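Local coordinates for Hsp70/Hsp90 co-chaperone CNS1 (Saccharomyces cerevisiae, PDB 6HFM), which acts as an Hsp90 and Hsp70 co-chaperone that stimulates the ATPase of the Hsp70 SSA1 and links Hsp90 to translation elongation, at residues N4-I18 / I35-L47. Numbering follows the deposited sequence.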
ATOM      1  N   ASN A   4     -26.678  -0.900  -7.330  1.00 63.84           N
ATOM      2  CA  ASN A   4     -26.430   0.542  -7.518  1.00 59.78           C
ATOM      3  C   ASN A   4     -25.111   1.042  -6.906  1.00 50.15           C
ATOM      4  O   ASN A   4     -24.330   1.711  -7.588  1.00 46.32           O
ATOM      5  CB  ASN A   4     -27.621   1.388  -7.005  1.00 65.49           C
ATOM      6  CG  ASN A   4     -28.229   0.853  -5.712  1.00 68.92           C
ATOM      7  OD1 ASN A   4     -27.521   0.591  -4.738  1.00 70.19           O
ATOM      8  ND2 ASN A   4     -29.551   0.687  -5.703  1.00 70.95           N
ATOM      9  N   LYS A   5     -24.873   0.712  -5.636  1.00 45.72           N
ATOM     10  CA  LYS A   5     -23.632   1.092  -4.934  1.00 42.68           C
ATOM     11  C   LYS A   5     -22.406   0.405  -5.523  1.00 38.23           C
ATOM     12  O   LYS A   5     -21.353   1.026  -5.702  1.00 32.41           O
ATOM     13  CB  LYS A   5     -23.726   0.758  -3.441  1.00 45.83           C
ATOM     14  CG  LYS A   5     -22.551   1.283  -2.625  1.00 48.06           C
ATOM     15  CD  LYS A   5     -22.517   0.737  -1.206  1.00 50.02           C
ATOM     16  CE  LYS A   5     -23.379   1.537  -0.247  1.00 50.74           C
ATOM     17  NZ  LYS A   5     -23.043   1.199   1.162  1.00 50.80           N
ATOM     18  N   LYS A   6     -22.561  -0.879  -5.819  1.00 37.61           N
ATOM     19  CA  LYS A   6     -21.473  -1.697  -6.329  1.00 38.06           C
ATOM     20  C   LYS A   6     -21.046  -1.254  -7.737  1.00 32.42           C
ATOM     21  O   LYS A   6     -19.855  -1.114  -8.012  1.00 28.55           O
ATOM     22  CB  LYS A   6     -21.880  -3.173  -6.291  1.00 45.01           C
ATOM     23  CG  LYS A   6     -22.093  -3.680  -4.866  1.00 53.54           C
ATOM     24  CD  LYS A   6     -22.661  -5.088  -4.813  1.00 61.38           C
ATOM     25  CE  LYS A   6     -22.828  -5.554  -3.373  1.00 65.62           C
ATOM     26  NZ  LYS A   6     -23.365  -6.940  -3.294  1.00 66.81           N
ATOM     27  N   ILE A   7     -22.018  -0.994  -8.610  1.00 30.90           N
ATOM     28  CA  ILE A   7     -21.722  -0.540  -9.970  1.00 30.76           C
ATOM     29  C   ILE A   7     -21.100   0.866  -9.961  1.00 25.76           C
ATOM     30  O   ILE A   7     -20.206   1.144 -10.765  1.00 26.01           O
ATOM     31  CB  ILE A   7     -22.972  -0.616 -10.889  1.00 35.62           C
ATOM     32  CG1 ILE A   7     -23.427  -2.080 -11.063  1.00 39.35           C
ATOM     33  CG2 ILE A   7     -22.706   0.007 -12.255  1.00 36.55           C
ATOM     34  CD1 ILE A   7     -22.508  -2.970 -11.883  1.00 42.13           C
ATOM     35  N   MET A   8     -21.554   1.739  -9.061  1.00 24.07           N
ATOM     36  CA  MET A   8     -20.950   3.072  -8.922  1.00 22.69           C
ATOM     37  C   MET A   8     -19.482   2.977  -8.521  1.00 21.79           C
ATOM     38  O   MET A   8     -18.638   3.683  -9.078  1.00 21.36           O
ATOM     39  CB  MET A   8     -21.691   3.920  -7.886  1.00 23.36           C
ATOM     40  CG  MET A   8     -21.102   5.313  -7.676  1.00 24.91           C
ATOM     41  SD  MET A   8     -21.128   6.344  -9.153  1.00 28.84           S
ATOM     42  CE  MET A   8     -22.858   6.794  -9.135  1.00 30.91           C
ATOM     43  N   LEU A   9     -19.185   2.125  -7.542  1.00 21.65           N
ATOM     44  CA  LEU A   9     -17.807   1.951  -7.093  1.00 21.68           C
ATOM     45  C   LEU A   9     -16.904   1.455  -8.221  1.00 21.65           C
ATOM     46  O   LEU A   9     -15.812   1.985  -8.411  1.00 21.46           O
ATOM     47  CB  LEU A   9     -17.738   0.983  -5.907  1.00 21.23           C
ATOM     48  CG  LEU A   9     -16.359   0.724  -5.292  1.00 22.50           C
ATOM     49  CD1 LEU A   9     -15.711   2.015  -4.809  1.00 22.80           C
ATOM     50  CD2 LEU A   9     -16.483  -0.268  -4.147  1.00 24.55           C
ATOM     51  N   GLU A  10     -17.373   0.449  -8.964  1.00 23.04           N
ATOM     52  CA  GLU A  10     -16.637  -0.087 -10.116  1.00 25.26           C
ATOM     53  C   GLU A  10     -16.356   0.996 -11.162  1.00 22.92           C
ATOM     54  O   GLU A  10     -15.229   1.135 -11.631  1.00 22.15           O
ATOM     55  CB  GLU A  10     -17.406  -1.246 -10.773  1.00 30.38           C
ATOM     56  CG  GLU A  10     -17.418  -2.535  -9.959  1.00 37.11           C
ATOM     57  CD  GLU A  10     -18.310  -3.623 -10.553  1.00 44.57           C
ATOM     58  OE1 GLU A  10     -18.475  -4.677  -9.899  1.00 49.30           O
ATOM     59  OE2 GLU A  10     -18.848  -3.438 -11.669  1.00 48.13           O
ATOM     60  N   SER A  11     -17.389   1.755 -11.521  1.00 22.51           N
ATOM     61  CA  SER A  11     -17.257   2.838 -12.504  1.00 22.39           C
ATOM     62  C   SER A  11     -16.324   3.952 -12.012  1.00 21.09           C
ATOM     63  O   SER A  11     -15.565   4.528 -12.798  1.00 21.13           O
ATOM     64  CB  SER A  11     -18.631   3.422 -12.855  1.00 23.81           C
ATOM     65  OG  SER A  11     -19.467   2.437 -13.450  1.00 26.16           O
ATOM     66  N   ALA A  12     -16.378   4.232 -10.711  1.00 19.08           N
ATOM     67  CA  ALA A  12     -15.511   5.235 -10.089  1.00 19.06           C
ATOM     68  C   ALA A  12     -14.046   4.798 -10.031  1.00 19.36           C
ATOM     69  O   ALA A  12     -13.143   5.625 -10.184  1.00 18.65           O
ATOM     70  CB  ALA A  12     -16.012   5.562  -8.695  1.00 19.08           C
ATOM     71  N   MET A  13     -13.815   3.506  -9.798  1.00 19.35           N
ATOM     72  CA  MET A  13     -12.451   2.969  -9.746  1.00 19.99           C
ATOM     73  C   MET A  13     -11.803   2.868 -11.133  1.00 19.72           C
ATOM     74  O   MET A  13     -10.605   3.119 -11.254  1.00 19.71           O
ATOM     75  CB  MET A  13     -12.421   1.634  -8.997  1.00 20.00           C
ATOM     76  CG  MET A  13     -12.629   1.795  -7.492  1.00 20.42           C
ATOM     77  SD  MET A  13     -12.677   0.241  -6.575  1.00 21.62           S
ATOM     78  CE  MET A  13     -10.971  -0.287  -6.703  1.00 22.13           C
ATOM     79  N   THR A  14     -12.580   2.542 -12.174  1.00 20.67           N
ATOM     80  CA  THR A  14     -12.057   2.508 -13.542  0.50 21.06           C
ATOM     81  C   THR A  14     -11.695   3.921 -14.020  1.00 20.68           C
ATOM     82  O   THR A  14     -10.699   4.107 -14.717  1.00 21.34           O
ATOM     83  CB  THR A  14     -13.050   1.840 -14.521  0.50 21.15           C
ATOM     84  OG1 THR A  14     -13.445   0.562 -14.005  0.50 22.56           O
ATOM     85  CG2 THR A  14     -12.416   1.644 -15.893  0.50 20.72           C
ATOM     86  N   LEU A  15     -12.493   4.918 -13.630  1.00 20.47           N
ATOM     87  CA  LEU A  15     -12.167   6.320 -13.940  1.00 20.59           C
ATOM     88  C   LEU A  15     -10.813   6.711 -13.352  1.00 19.98           C
ATOM     89  O   LEU A  15     -10.031   7.413 -13.987  1.00 21.25           O
ATOM     90  CB  LEU A  15     -13.245   7.266 -13.400  1.00 20.60           C
ATOM     91  CG  LEU A  15     -13.010   8.764 -13.627  1.00 21.85           C
ATOM     92  CD1 LEU A  15     -13.127   9.116 -15.104  1.00 22.45           C
ATOM     93  CD2 LEU A  15     -13.983   9.579 -12.794  1.00 22.19           C
ATOM     94  N   ARG A  16     -10.550   6.231 -12.138  1.00 19.15           N
ATOM     95  CA  ARG A  16      -9.282   6.459 -11.438  1.00 19.06           C
ATOM     96  C   ARG A  16      -8.107   5.589 -11.943  1.00 19.25           C
ATOM     97  O   ARG A  16      -7.011   5.659 -11.381  1.00 19.36           O
ATOM     98  CB  ARG A  16      -9.488   6.218  -9.937  1.00 18.88           C
ATOM     99  CG  ARG A  16     -10.337   7.266  -9.223  1.00 18.75           C
ATOM    100  CD  ARG A  16     -10.740   6.761  -7.852  1.00 19.13           C
ATOM    101  NE  ARG A  16     -11.300   7.778  -6.965  1.00 18.68           N
ATOM    102  CZ  ARG A  16     -12.540   8.260  -7.021  1.00 18.68           C
ATOM    103  NH1 ARG A  16     -13.385   7.892  -7.986  1.00 19.60           N
ATOM    104  NH2 ARG A  16     -12.926   9.169  -6.121  1.00 19.17           N
ATOM    105  N   ASN A  17      -8.348   4.767 -12.972  1.00 18.91           N
ATOM    106  CA  ASN A  17      -7.340   3.898 -13.593  1.00 19.23           C
ATOM    107  C   ASN A  17      -6.676   2.937 -12.596  1.00 18.22           C
ATOM    108  O   ASN A  17      -5.494   2.625 -12.723  1.00 19.04           O
ATOM    109  CB  ASN A  17      -6.288   4.742 -14.326  1.00 21.29           C
ATOM    110  CG  ASN A  17      -5.471   3.930 -15.319  1.00 22.99           C
ATOM    111  OD1 ASN A  17      -5.979   2.998 -15.940  1.00 25.38           O
ATOM    112  ND2 ASN A  17      -4.195   4.274 -15.458  1.00 25.55           N
ATOM    113  N   ILE A  18      -7.454   2.448 -11.631  1.00 17.28           N
ATOM    114  CA  ILE A  18      -6.915   1.578 -10.572  1.00 17.31           C
ATOM    115  C   ILE A  18      -6.800   0.137 -11.082  1.00 18.13           C
ATOM    116  O   ILE A  18      -7.769  -0.443 -11.590  1.00 20.46           O
ATOM    117  CB  ILE A  18      -7.775   1.625  -9.286  1.00 17.36           C
ATOM    118  CG1 ILE A  18      -7.666   3.006  -8.641  1.00 18.28           C
ATOM    119  CG2 ILE A  18      -7.332   0.562  -8.273  1.00 17.94           C
ATOM    120  CD1 ILE A  18      -8.725   3.298  -7.602  1.00 18.69           C
ATOM    121  N   ILE A  35     -13.881  -1.496   1.024  1.00 23.86           N
ATOM    122  CA  ILE A  35     -13.420  -0.409   0.153  1.00 22.05           C
ATOM    123  C   ILE A  35     -14.689   0.329  -0.255  1.00 21.60           C
ATOM    124  O   ILE A  35     -15.703  -0.308  -0.551  1.00 22.67           O
ATOM    125  CB  ILE A  35     -12.604  -0.926  -1.072  1.00 21.22           C
ATOM    126  CG1 ILE A  35     -12.168   0.236  -1.986  1.00 20.63           C
ATOM    127  CG2 ILE A  35     -13.373  -1.980  -1.861  1.00 21.83           C
ATOM    128  CD1 ILE A  35     -11.120  -0.145  -3.017  1.00 20.35           C
ATOM    129  N   ARG A  36     -14.659   1.660  -0.218  1.00 20.70           N
ATOM    130  CA  ARG A  36     -15.872   2.446  -0.482  1.00 21.46           C
ATOM    131  C   ARG A  36     -15.575   3.892  -0.848  1.00 20.36           C
ATOM    132  O   ARG A  36     -14.519   4.423  -0.505  1.00 19.18           O
ATOM    133  CB  ARG A  36     -16.797   2.421   0.746  1.00 23.77           C
ATOM    134  CG  ARG A  36     -16.305   3.228   1.937  1.00 26.44           C
ATOM    135  CD  ARG A  36     -17.220   3.047   3.141  1.00 31.16           C
ATOM    136  NE  ARG A  36     -17.210   4.228   4.006  1.00 36.16           N
ATOM    137  CZ  ARG A  36     -16.220   4.568   4.831  1.00 38.61           C
ATOM    138  NH1 ARG A  36     -15.118   3.826   4.932  1.00 43.33           N
ATOM    139  NH2 ARG A  36     -16.329   5.670   5.568  1.00 39.60           N
ATOM    140  N   LEU A  37     -16.529   4.505  -1.544  1.00 20.26           N
ATOM    141  CA  LEU A  37     -16.594   5.957  -1.690  1.00 19.86           C
ATOM    142  C   LEU A  37     -17.220   6.532  -0.427  1.00 21.45           C
ATOM    143  O   LEU A  37     -18.213   5.992   0.071  1.00 21.32           O
ATOM    144  CB  LEU A  37     -17.449   6.337  -2.902  1.00 20.15           C
ATOM    145  CG  LEU A  37     -16.870   5.953  -4.268  1.00 19.67           C
ATOM    146  CD1 LEU A  37     -17.947   5.984  -5.348  1.00 20.35           C
ATOM    147  CD2 LEU A  37     -15.712   6.869  -4.635  1.00 20.12           C
ATOM    148  N   GLU A  38     -16.652   7.629   0.072  1.00 21.82           N
ATOM    149  CA  GLU A  38     -17.155   8.279   1.292  1.00 24.27           C
ATOM    150  C   GLU A  38     -18.640   8.612   1.162  1.00 23.01           C
ATOM    151  O   GLU A  38     -19.411   8.390   2.096  1.00 24.45           O
ATOM    152  CB  GLU A  38     -16.337   9.527   1.623  1.00 29.34           C
ATOM    153  CG  GLU A  38     -16.574  10.052   3.028  1.00 34.37           C
ATOM    154  CD  GLU A  38     -15.510  11.031   3.495  1.00 40.50           C
ATOM    155  OE1 GLU A  38     -15.375  11.190   4.730  1.00 46.51           O
ATOM    156  OE2 GLU A  38     -14.817  11.649   2.648  1.00 41.10           O
ATOM    157  N   ASP A  39     -19.031   9.117  -0.009  1.00 22.06           N
ATOM    158  CA  ASP A  39     -20.438   9.300  -0.371  1.00 22.79           C
ATOM    159  C   ASP A  39     -20.738   8.279  -1.466  1.00 23.08           C
ATOM    160  O   ASP A  39     -20.283   8.457  -2.593  1.00 21.29           O
ATOM    161  CB  ASP A  39     -20.685  10.725  -0.872  1.00 23.97           C
ATOM    162  CG  ASP A  39     -20.576  11.766   0.230  1.00 27.74           C
ATOM    163  OD1 ASP A  39     -20.676  12.973  -0.083  1.00 28.43           O
ATOM    164  OD2 ASP A  39     -20.393  11.390   1.412  1.00 28.18           O
ATOM    165  N   PRO A  40     -21.484   7.200  -1.145  1.00 24.34           N
ATOM    166  CA  PRO A  40     -21.578   6.064  -2.087  1.00 24.97           C
ATOM    167  C   PRO A  40     -22.137   6.363  -3.485  1.00 25.79           C
ATOM    168  O   PRO A  40     -21.827   5.629  -4.421  1.00 26.69           O
ATOM    169  CB  PRO A  40     -22.501   5.078  -1.363  1.00 27.57           C
ATOM    170  CG  PRO A  40     -22.429   5.447   0.065  1.00 29.13           C
ATOM    171  CD  PRO A  40     -22.222   6.925   0.102  1.00 26.98           C
ATOM    172  N   MET A  41     -22.946   7.414  -3.621  1.00 26.85           N
ATOM    173  CA  MET A  41     -23.505   7.798  -4.927  1.00 29.54           C
ATOM    174  C   MET A  41     -22.808   8.997  -5.586  1.00 27.11           C
ATOM    175  O   MET A  41     -23.347   9.582  -6.526  1.00 27.86           O
ATOM    176  CB  MET A  41     -25.018   8.040  -4.791  1.00 34.91           C
ATOM    177  CG  MET A  41     -25.794   6.774  -4.469  1.00 40.34           C
ATOM    178  SD  MET A  41     -25.685   5.557  -5.797  1.00 50.28           S
ATOM    179  CE  MET A  41     -25.115   4.143  -4.877  1.00 53.12           C
ATOM    180  N   ASP A  42     -21.597   9.328  -5.132  1.00 24.73           N
ATOM    181  CA  ASP A  42     -20.820  10.438  -5.689  1.00 24.08           C
ATOM    182  C   ASP A  42     -19.415   9.951  -6.038  1.00 21.76           C
ATOM    183  O   ASP A  42     -18.585   9.768  -5.151  1.00 21.19           O
ATOM    184  CB  ASP A  42     -20.758  11.590  -4.682  1.00 24.70           C
ATOM    185  CG  ASP A  42     -19.956  12.788  -5.181  1.00 25.96           C
ATOM    186  OD1 ASP A  42     -19.525  12.809  -6.355  1.00 25.19           O
ATOM    187  OD2 ASP A  42     -19.762  13.728  -4.380  1.00 28.51           O
ATOM    188  N   PHE A  43     -19.145   9.771  -7.333  1.00 21.21           N
ATOM    189  CA  PHE A  43     -17.834   9.272  -7.787  1.00 20.97           C
ATOM    190  C   PHE A  43     -16.637  10.167  -7.396  1.00 21.63           C
ATOM    191  O   PHE A  43     -15.509   9.673  -7.328  1.00 21.39           O
ATOM    192  CB  PHE A  43     -17.826   9.031  -9.310  1.00 21.04           C
ATOM    193  CG  PHE A  43     -17.578  10.277 -10.130  1.00 21.29           C
ATOM    194  CD1 PHE A  43     -16.278  10.686 -10.425  1.00 21.33           C
ATOM    195  CD2 PHE A  43     -18.637  11.040 -10.613  1.00 21.75           C
ATOM    196  CE1 PHE A  43     -16.039  11.836 -11.166  1.00 21.61           C
ATOM    197  CE2 PHE A  43     -18.402  12.188 -11.357  1.00 20.34           C
ATOM    198  CZ  PHE A  43     -17.107  12.587 -11.634  1.00 21.93           C
ATOM    199  N   GLU A  44     -16.884  11.468  -7.198  1.00 22.33           N
ATOM    200  CA  GLU A  44     -15.865  12.466  -6.822  1.00 24.89           C
ATOM    201  C   GLU A  44     -15.460  12.437  -5.365  1.00 22.33           C
ATOM    202  O   GLU A  44     -14.438  13.025  -5.008  1.00 23.72           O
ATOM    203  CB  GLU A  44     -16.383  13.899  -7.025  1.00 30.93           C
ATOM    204  CG  GLU A  44     -16.457  14.420  -8.434  1.00 35.71           C
ATOM    205  CD  GLU A  44     -16.520  15.940  -8.439  1.00 37.04           C
ATOM    206  OE1 GLU A  44     -17.178  16.536  -7.541  1.00 35.35           O
ATOM    207  OE2 GLU A  44     -15.890  16.538  -9.321  1.00 38.20           O
ATOM    208  N   SER A  45     -16.289  11.836  -4.512  1.00 19.99           N
ATOM    209  CA  SER A  45     -15.978  11.771  -3.086  1.00 20.38           C
ATOM    210  C   SER A  45     -14.746  10.897  -2.879  1.00 20.79           C
ATOM    211  O   SER A  45     -14.307  10.189  -3.793  1.00 19.88           O
ATOM    212  CB  SER A  45     -17.177  11.269  -2.273  1.00 19.83           C
ATOM    213  OG  SER A  45     -17.494   9.918  -2.529  1.00 20.06           O
ATOM    214  N   GLN A  46     -14.173  10.967  -1.684  1.00 21.20           N
ATOM    215  CA  GLN A  46     -12.910  10.281  -1.417  1.00 21.20           C
ATOM    216  C   GLN A  46     -13.098   8.769  -1.388  1.00 18.66           C
ATOM    217  O   GLN A  46     -13.937   8.255  -0.652  1.00 18.58           O
ATOM    218  CB  GLN A  46     -12.292  10.758  -0.103  1.00 23.45           C
ATOM    219  CG  GLN A  46     -11.893  12.222  -0.125  1.00 26.47           C
ATOM    220  CD  GLN A  46     -11.468  12.744   1.233  1.00 29.49           C
ATOM    221  OE1 GLN A  46     -10.744  12.074   1.977  1.00 27.19           O
ATOM    222  NE2 GLN A  46     -11.908  13.959   1.562  1.00 32.07           N
ATOM    223  N   LEU A  47     -12.336   8.077  -2.229  1.00 17.01           N
ATOM    224  CA  LEU A  47     -12.201   6.626  -2.163  1.00 16.71           C
ATOM    225  C   LEU A  47     -11.368   6.258  -0.937  1.00 16.94           C
ATOM    226  O   LEU A  47     -10.303   6.830  -0.706  1.00 18.41           O
ATOM    227  CB  LEU A  47     -11.547   6.096  -3.436  1.00 16.62           C
ATOM    228  CG  LEU A  47     -11.436   4.579  -3.595  1.00 17.25           C
ATOM    229  CD1 LEU A  47     -12.795   3.896  -3.593  1.00 18.41           C
ATOM    230  CD2 LEU A  47     -10.673   4.234  -4.867  1.00 17.41           C
TER
HETATM  231  O   HOH W   1     -20.366   3.224  -4.240  1.00 25.03           O
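In this C-terminal wheel domain of Cns1, helix 4-15 packs along the connection from strand 36-37 to strand 47-55, with Leu9 on Leu37 and Leu47, and Arg16 on Phe43. Arg16, just past the helix, makes the polar link. Its chain runs extended from CG to NE, and both terminal nitrogens reach one acceptor end-on. NH1 lies 2.8 Å from Phe43 O and NH2 2.9 Å from the same oxygen, which sits in the guanidinium plane. NH1 also donates to Ala12 O in the last turn of the helix, meeting that carbonyl from above its plane, while NE forms a salt bridge with Glu69. Bonds at several points of its edge would hold the guanidinium against turning. With an alanine here, Phe43 O would probably lose both guanidinium donors, and Glu69 its charged mate.

Next to this link lies an apolar layer. Leu9 CG is anti to the backbone N (chi1 -178°), which carries CD1 to 3.7 Å from Leu47 CD1; the two side chains cross at about a right angle. Leu37 CD1 touches both Ala12 CB and Met8 CG. Met13 and Ile35 meet tip to tip, CE to CD1 at 3.7 Å, beside Leu134. Ile18 CD1 presses tightly on Leu47 CD2 at 3.5 Å.

Toward the N-terminal end, the methyl CE of Met41 rests 3.4 Å from Lys5 CA. The aliphatic chain of Lys5 runs alongside the Pro40 ring. One water donates to both Lys5 O and Pro40 O, 2.8 Å from each, and bridges the backbones.

Two type I turns, Asp39-Asp42 and Asp42-Ser45, shape the connection, and a Schellman motif ends the helix at Asn17, a residue of the magnesium site. This is an N-terminal helix packed against a long-looped beta hairpin of the wheel domain's mixed sheet.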